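Local coordinates for bile acid 7a-dehydratase, BaiE (Clostridium hiranonis DSM 13275, PDB 4L8P), which probably catalyses the 7-alpha-dehydration of bile acid intermediates, as a lyase with a cystatin-like, SnoaL-type fold, at residues A[119-124]-A[147-152]. Numbering follows the deposited sequence.
Sequences GRWYLE and DKYEKI
Tyr149 overlaps the backbone of Gly119 with one side of its ring, Tyr149 CE2 coming 3.5 Å from Gly119 N. Its hydroxyl then reaches the indole edge of Trp121. Trp121 NE1 donates a hydrogen bond to Tyr149 OH at 2.8 Å. The bond is bent, 142° at the hydrogen, and the oxygen lies somewhat out of the indole plane. The two aromatic side chains cross at about a right angle. Tyr149 CG lies beside its own backbone N, chi1 -49°, which carries the phenol back along the sheet over Gly119. Having no side chain, Gly119 leaves room for that hydroxyl. The same oxygen makes a weak hydrogen bond to Asp147 OD2, at 2.6 Å from Tyr149 OH. The phenol oxygen thus accepts from the indole and donates, weakly, to the carboxylate. Asp147 OD2 also comes within 3.5 Å of Trp121 CD1, and the carboxylate and indole planes are 34° apart. In the backbone, Gly119 and Asp147 form an antiparallel hydrogen-bonded pair. Gly119 N to Asp147 O is 2.9 Å. Asp147 N to Gly119 O is 2.7 Å. The carboxylate has further partners: Thr161 OG1 is hydrogen-bonded to Asp147 OD1, and Lys46 makes a salt bridge to Asp147 OD2. Lys46 also forms a cation-pi contact with Trp121. These polar groups are buried. A bound pentaethylene glycol, probably from the crystallisation liquor, lies about 5 Å from the Asp147 side chain and may mark a pocket. The contact joins strands 116-129 and 137-152, a beta hairpin in the middle of the curved four-stranded antiparallel sheet of this cystatin-like fold. Helix 22-55 packs on Tyr149 through Ile42 and Leu45, while Trp156 and Ile158 of strand 155-172 also touch this ring, and Pro107 of strand 98-111 touches Trp121.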
loop_
_atom_site.group_PDB
_atom_site.type_symbol
_atom_site.label_atom_id
_atom_site.label_comp_id
_atom_site.label_asym_id
_atom_site.label_seq_id
_atom_site.Cartn_x
_atom_site.Cartn_y
_atom_site.Cartn_z
ATOM N N GLY A 119 -5.918 -13.185 5.592
ATOM C CA GLY A 119 -5.259 -11.954 5.236
ATOM C C GLY A 119 -5.833 -10.738 5.925
ATOM O O GLY A 119 -7.013 -10.429 5.721
ATOM N N ARG A 120 -5.012 -10.060 6.716
ATOM C CA ARG A 120 -5.377 -8.764 7.264
ATOM C C ARG A 120 -5.018 -7.669 6.281
ATOM O O ARG A 120 -3.920 -7.656 5.687
ATOM C CB ARG A 120 -4.717 -8.493 8.585
ATOM C CG ARG A 120 -4.999 -9.531 9.660
ATOM C CD ARG A 120 -4.329 -9.027 10.936
ATOM N NE ARG A 120 -4.659 -9.788 12.121
ATOM C CZ ARG A 120 -5.619 -9.505 13.016
ATOM N NH1 ARG A 120 -6.431 -8.460 12.903
ATOM N NH2 ARG A 120 -5.761 -10.306 14.073
ATOM N N TRP A 121 -5.960 -6.746 6.108
ATOM C CA TRP A 121 -5.775 -5.612 5.225
ATOM C C TRP A 121 -6.251 -4.375 5.945
ATOM O O TRP A 121 -7.248 -4.421 6.654
ATOM C CB TRP A 121 -6.569 -5.757 3.927
ATOM C CG TRP A 121 -6.033 -6.843 3.021
ATOM C CD1 TRP A 121 -6.362 -8.175 3.045
ATOM C CD2 TRP A 121 -5.033 -6.686 2.024
ATOM N NE1 TRP A 121 -5.627 -8.852 2.115
ATOM C CE2 TRP A 121 -4.818 -7.961 1.445
ATOM C CE3 TRP A 121 -4.343 -5.583 1.502
ATOM C CZ2 TRP A 121 -3.896 -8.152 0.392
ATOM C CZ3 TRP A 121 -3.465 -5.768 0.448
ATOM C CH2 TRP A 121 -3.269 -7.038 -0.118
ATOM N N TYR A 122 -5.568 -3.265 5.687
ATOM C CA TYR A 122 -5.895 -1.950 6.292
ATOM C C TYR A 122 -6.532 -1.156 5.146
ATOM O O TYR A 122 -5.854 -0.811 4.174
ATOM C CB TYR A 122 -4.596 -1.267 6.789
ATOM C CG TYR A 122 -4.798 -0.013 7.643
ATOM C CD1 TYR A 122 -5.805 0.916 7.365
ATOM C CD2 TYR A 122 -3.967 0.238 8.727
ATOM C CE1 TYR A 122 -5.975 2.057 8.158
ATOM C CE2 TYR A 122 -4.128 1.363 9.530
ATOM C CZ TYR A 122 -5.125 2.273 9.229
ATOM O OH TYR A 122 -5.308 3.375 10.046
ATOM N N LEU A 123 -7.837 -0.922 5.226
ATOM C CA LEU A 123 -8.619 -0.287 4.155
ATOM C C LEU A 123 -8.859 1.178 4.439
ATOM O O LEU A 123 -9.243 1.524 5.538
ATOM C CB LEU A 123 -9.991 -0.954 4.038
ATOM C CG LEU A 123 -10.137 -1.970 2.945
ATOM C CD1 LEU A 123 -10.124 -1.284 1.561
ATOM C CD2 LEU A 123 -9.049 -3.027 3.122
ATOM N N GLU A 124 -8.661 2.024 3.441
ATOM C CA GLU A 124 -9.286 3.354 3.375
ATOM C C GLU A 124 -10.302 3.346 2.224
ATOM O O GLU A 124 -9.975 2.916 1.136
ATOM C CB GLU A 124 -8.255 4.461 3.096
ATOM C CG GLU A 124 -8.934 5.802 3.174
ATOM C CD GLU A 124 -8.142 6.999 2.790
ATOM O OE1 GLU A 124 -6.992 6.897 2.241
ATOM O OE2 GLU A 124 -8.740 8.102 2.994
ATOM N N ASP A 147 -9.611 -11.254 5.985
ATOM C CA ASP A 147 -10.147 -12.093 4.895
ATOM C C ASP A 147 -9.793 -13.559 5.142
ATOM O O ASP A 147 -8.746 -13.848 5.756
ATOM C CB ASP A 147 -9.480 -11.779 3.558
ATOM C CG ASP A 147 -9.798 -10.400 2.999
ATOM O OD1 ASP A 147 -10.711 -9.676 3.495
ATOM O OD2 ASP A 147 -9.155 -10.041 1.994
ATOM N N LYS A 148 -10.613 -14.446 4.590
ATOM C CA LYS A 148 -10.316 -15.869 4.530
ATOM C C LYS A 148 -10.293 -16.259 3.040
ATOM O O LYS A 148 -11.216 -15.901 2.270
ATOM C CB LYS A 148 -11.357 -16.706 5.272
ATOM C CG LYS A 148 -11.494 -16.381 6.749
ATOM C CD LYS A 148 -10.238 -16.766 7.526
ATOM C CE LYS A 148 -10.246 -16.287 8.972
ATOM N NZ LYS A 148 -9.082 -16.887 9.684
ATOM N N TYR A 149 -9.276 -17.034 2.664
ATOM C CA TYR A 149 -9.057 -17.444 1.280
ATOM C C TYR A 149 -8.997 -18.948 1.199
ATOM O O TYR A 149 -8.644 -19.650 2.165
ATOM C CB TYR A 149 -7.736 -16.887 0.712
ATOM C CG TYR A 149 -7.511 -15.407 0.939
ATOM C CD1 TYR A 149 -8.093 -14.444 0.096
ATOM C CD2 TYR A 149 -6.757 -14.966 1.991
ATOM C CE1 TYR A 149 -7.905 -13.069 0.340
ATOM C CE2 TYR A 149 -6.557 -13.618 2.215
ATOM C CZ TYR A 149 -7.127 -12.668 1.373
ATOM O OH TYR A 149 -6.925 -11.299 1.613
ATOM N N GLU A 150 -9.292 -19.446 0.019
ATOM C CA GLU A 150 -9.100 -20.863 -0.248
ATOM C C GLU A 150 -8.543 -21.085 -1.624
ATOM O O GLU A 150 -8.769 -20.292 -2.530
ATOM C CB GLU A 150 -10.371 -21.632 0.012
ATOM C CG GLU A 150 -11.449 -21.495 -1.015
ATOM C CD GLU A 150 -12.656 -22.359 -0.668
ATOM O OE1 GLU A 150 -12.487 -23.566 -0.358
ATOM O OE2 GLU A 150 -13.771 -21.830 -0.724
ATOM N N LYS A 151 -7.788 -22.169 -1.748
ATOM C CA LYS A 151 -7.078 -22.500 -2.971
ATOM C C LYS A 151 -7.763 -23.738 -3.560
ATOM O O LYS A 151 -7.882 -24.765 -2.897
ATOM C CB LYS A 151 -5.607 -22.796 -2.690
ATOM C CG LYS A 151 -4.753 -22.800 -3.954
ATOM C CD LYS A 151 -3.284 -23.077 -3.629
ATOM C CE LYS A 151 -2.377 -22.776 -4.798
ATOM N NZ LYS A 151 -0.958 -23.072 -4.430
ATOM N N ILE A 152 -8.228 -23.598 -4.797
ATOM C CA ILE A 152 -8.970 -24.653 -5.495
ATOM C C ILE A 152 -8.336 -24.810 -6.864
ATOM O O ILE A 152 -8.206 -23.820 -7.594
ATOM C CB ILE A 152 -10.463 -24.285 -5.621
ATOM C CG1 ILE A 152 -11.097 -24.180 -4.226
ATOM C CG2 ILE A 152 -11.184 -25.324 -6.492
ATOM C CD1 ILE A 152 -12.460 -23.519 -4.193
#